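Local coordinates for putative Fe-S biosynthesis protein (Lactobacillus acidophilus, PDB 2QGO), which is of unproven function but probably takes part in the assembly of iron-sulphur clusters, at residues 14-19 / 110-115. Numbering follows the deposited sequence.
Sequences DYLKRR and VDIGNG
Ile112 reaches from strand 104-114 of the mixed sheet and meets Tyr15 and Leu16 of helix 10-18 and Arg19 just past its end, a helix-on-sheet contact in a protein of the Fe-S biosynthesis family. The closest touch is at the edge of the Tyr15 ring, near its plane, where CE2 of Tyr15 lies 3.5 Å from CD1 of Ile112. The phenol oxygen follows the same methyl, Tyr15 OH to Ile112 CD1 being 4.0 Å. Leu16 adds a looser apolar touch, its CD2 standing 4.3 Å from CD1 of Ile112. The other branch of the isoleucine serves Arg19: CG2 of Ile112 lies 4.2 Å from NH2 of Arg19, oblique to the guanidinium. No hydrogen bond joins the two segments, and Ile112 supplies every contact from the strand.

Tyr15 has its CG anti to the backbone N (chi1 177°), which extends the ring toward the strand. Around it, Tyr92 stacks on the ring, and Leu97 of strand 96-101 touches both Tyr15 and Ile112. Ile21 and Trp54 also pack against Ile112. Farther along the strand, Asn114 is the N-cap of helix 115-125, its OD1 accepting a bond from Ala117 N. Just past helix 10-18, the Arg19 chain bends at chi2 and chi3 to steer its guanidinium toward CG2 of Ile112, while chi1 (-72°) sets Arg19 CG 3.8 Å above one face of the Tyr15 ring, offset toward the rim.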
ATOM      1  N   ASP A  14       0.981  14.350   2.379  1.00 27.49           N
ATOM      2  CA  ASP A  14       1.422  15.325   1.386  1.00 28.62           C
ATOM      3  C   ASP A  14       2.021  14.614   0.186  1.00 27.48           C
ATOM      4  O   ASP A  14       1.703  14.931  -0.959  1.00 27.63           O
ATOM      5  CB  ASP A  14       2.469  16.268   1.969  1.00 32.06           C
ATOM      6  CG  ASP A  14       1.860  17.339   2.835  1.00 37.07           C
ATOM      7  OD1 ASP A  14       0.617  17.515   2.798  1.00 40.37           O
ATOM      8  OD2 ASP A  14       2.630  18.016   3.551  1.00 40.56           O
ATOM      9  N   TYR A  15       2.886  13.645   0.460  1.00 27.26           N
ATOM     10  CA  TYR A  15       3.531  12.893  -0.606  1.00 27.66           C
ATOM     11  C   TYR A  15       2.498  12.176  -1.488  1.00 26.83           C
ATOM     12  O   TYR A  15       2.513  12.312  -2.712  1.00 26.03           O
ATOM     13  CB  TYR A  15       4.520  11.887  -0.006  1.00 27.13           C
ATOM     14  CG  TYR A  15       5.183  11.001  -1.036  1.00 27.60           C
ATOM     15  CD1 TYR A  15       6.138  11.504  -1.913  1.00 27.79           C
ATOM     16  CD2 TYR A  15       4.818   9.660  -1.156  1.00 28.22           C
ATOM     17  CE1 TYR A  15       6.718  10.685  -2.900  1.00 28.62           C
ATOM     18  CE2 TYR A  15       5.383   8.838  -2.132  1.00 28.54           C
ATOM     19  CZ  TYR A  15       6.333   9.357  -3.003  1.00 28.54           C
ATOM     20  OH  TYR A  15       6.865   8.540  -3.978  1.00 28.80           O
ATOM     21  N   LEU A  16       1.605  11.414  -0.868  1.00 27.04           N
ATOM     22  CA  LEU A  16       0.583  10.700  -1.632  1.00 27.26           C
ATOM     23  C   LEU A  16      -0.178  11.680  -2.520  1.00 27.93           C
ATOM     24  O   LEU A  16      -0.570  11.340  -3.639  1.00 25.47           O
ATOM     25  CB  LEU A  16      -0.371   9.965  -0.686  1.00 26.88           C
ATOM     26  CG  LEU A  16       0.320   8.878   0.155  1.00 28.80           C
ATOM     27  CD1 LEU A  16      -0.656   8.266   1.150  1.00 30.63           C
ATOM     28  CD2 LEU A  16       0.881   7.810  -0.759  1.00 28.15           C
ATOM     29  N   LYS A  17      -0.373  12.896  -2.008  1.00 28.33           N
ATOM     30  CA  LYS A  17      -1.052  13.958  -2.744  1.00 30.18           C
ATOM     31  C   LYS A  17      -0.218  14.429  -3.941  1.00 30.73           C
ATOM     32  O   LYS A  17      -0.749  14.602  -5.038  1.00 29.05           O
ATOM     33  CB  LYS A  17      -1.324  15.150  -1.826  1.00 31.80           C
ATOM     34  CG  LYS A  17      -2.636  15.088  -1.067  1.00 34.25           C
ATOM     35  CD  LYS A  17      -2.734  16.245  -0.057  1.00 34.58           C
ATOM     36  CE  LYS A  17      -4.046  16.203   0.699  1.00 35.69           C
ATOM     37  NZ  LYS A  17      -4.083  17.121   1.894  1.00 37.52           N
ATOM     38  N   ARG A  18       1.080  14.653  -3.726  1.00 30.60           N
ATOM     39  CA  ARG A  18       1.968  15.087  -4.808  1.00 32.29           C
ATOM     40  C   ARG A  18       1.981  14.046  -5.918  1.00 31.77           C
ATOM     41  O   ARG A  18       2.254  14.359  -7.071  1.00 31.84           O
ATOM     42  CB  ARG A  18       3.408  15.261  -4.314  1.00 33.28           C
ATOM     43  CG  ARG A  18       3.600  16.313  -3.241  1.00 37.57           C
ATOM     44  CD  ARG A  18       5.091  16.514  -2.947  1.00 39.51           C
ATOM     45  NE  ARG A  18       5.344  16.655  -1.516  1.00 41.66           N
ATOM     46  CZ  ARG A  18       5.884  15.708  -0.756  1.00 41.77           C
ATOM     47  NH1 ARG A  18       6.240  14.548  -1.284  1.00 42.93           N
ATOM     48  NH2 ARG A  18       6.061  15.912   0.539  1.00 44.42           N
ATOM     49  N   ARG A  19       1.709  12.799  -5.545  1.00 31.03           N
ATOM     50  CA  ARG A  19       1.679  11.696  -6.494  1.00 31.18           C
ATOM     51  C   ARG A  19       0.266  11.456  -7.034  1.00 29.75           C
ATOM     52  O   ARG A  19       0.032  10.539  -7.824  1.00 29.57           O
ATOM     53  CB  ARG A  19       2.245  10.438  -5.827  1.00 32.59           C
ATOM     54  CG  ARG A  19       3.773  10.496  -5.629  1.00 34.21           C
ATOM     55  CD  ARG A  19       4.506  10.165  -6.932  1.00 35.91           C
ATOM     56  NE  ARG A  19       4.778   8.733  -7.037  1.00 38.48           N
ATOM     57  CZ  ARG A  19       5.197   8.109  -8.134  1.00 39.72           C
ATOM     58  NH1 ARG A  19       5.399   8.773  -9.267  1.00 39.27           N
ATOM     59  NH2 ARG A  19       5.423   6.806  -8.094  1.00 41.23           N
ATOM     60  N   VAL A 110       9.042   1.556   1.163  1.00 27.87           N
ATOM     61  CA  VAL A 110       7.851   1.007   0.524  1.00 27.17           C
ATOM     62  C   VAL A 110       7.707   1.590  -0.877  1.00 26.23           C
ATOM     63  O   VAL A 110       7.804   2.803  -1.070  1.00 25.42           O
ATOM     64  CB  VAL A 110       6.564   1.350   1.329  1.00 27.43           C
ATOM     65  CG1 VAL A 110       5.344   0.722   0.655  1.00 25.45           C
ATOM     66  CG2 VAL A 110       6.692   0.868   2.776  1.00 25.37           C
ATOM     67  N   ASP A 111       7.471   0.719  -1.852  1.00 26.87           N
ATOM     68  CA  ASP A 111       7.305   1.152  -3.234  1.00 29.27           C
ATOM     69  C   ASP A 111       5.842   1.454  -3.571  1.00 27.98           C
ATOM     70  O   ASP A 111       4.922   0.985  -2.905  1.00 27.09           O
ATOM     71  CB  ASP A 111       7.817   0.077  -4.199  1.00 33.81           C
ATOM     72  CG  ASP A 111       9.246  -0.322  -3.919  1.00 37.87           C
ATOM     73  OD1 ASP A 111      10.115   0.577  -3.816  1.00 41.00           O
ATOM     74  OD2 ASP A 111       9.510  -1.538  -3.806  1.00 41.87           O
ATOM     75  N   ILE A 112       5.643   2.262  -4.601  1.00 26.17           N
ATOM     76  CA  ILE A 112       4.308   2.599  -5.058  1.00 26.40           C
ATOM     77  C   ILE A 112       4.192   2.151  -6.507  1.00 25.56           C
ATOM     78  O   ILE A 112       5.070   2.428  -7.323  1.00 24.30           O
ATOM     79  CB  ILE A 112       4.044   4.110  -5.004  1.00 28.48           C
ATOM     80  CG1 ILE A 112       3.885   4.561  -3.547  1.00 29.38           C
ATOM     81  CG2 ILE A 112       2.796   4.448  -5.825  1.00 27.88           C
ATOM     82  CD1 ILE A 112       3.754   6.059  -3.411  1.00 31.70           C
ATOM     83  N   GLY A 113       3.106   1.461  -6.824  1.00 24.71           N
ATOM     84  CA  GLY A 113       2.922   1.007  -8.183  1.00 24.57           C
ATOM     85  C   GLY A 113       1.522   1.201  -8.722  1.00 23.48           C
ATOM     86  O   GLY A 113       0.529   1.009  -8.013  1.00 22.74           O
ATOM     87  N   ASN A 114       1.462   1.613  -9.983  1.00 22.77           N
ATOM     88  CA  ASN A 114       0.213   1.805 -10.704  1.00 21.75           C
ATOM     89  C   ASN A 114      -0.268   0.386 -11.031  1.00 20.42           C
ATOM     90  O   ASN A 114       0.295  -0.276 -11.896  1.00 20.26           O
ATOM     91  CB  ASN A 114       0.486   2.571 -12.000  1.00 21.60           C
ATOM     92  CG  ASN A 114      -0.749   2.725 -12.862  1.00 23.03           C
ATOM     93  OD1 ASN A 114      -1.626   1.860 -12.879  1.00 22.03           O
ATOM     94  ND2 ASN A 114      -0.815   3.825 -13.602  1.00 24.87           N
ATOM     95  N   GLY A 115      -1.311  -0.065 -10.340  1.00 20.01           N
ATOM     96  CA  GLY A 115      -1.826  -1.408 -10.545  1.00 21.13           C
ATOM     97  C   GLY A 115      -2.175  -1.798 -11.972  1.00 22.90           C
ATOM     98  O   GLY A 115      -1.775  -2.859 -12.459  1.00 21.09           O
TER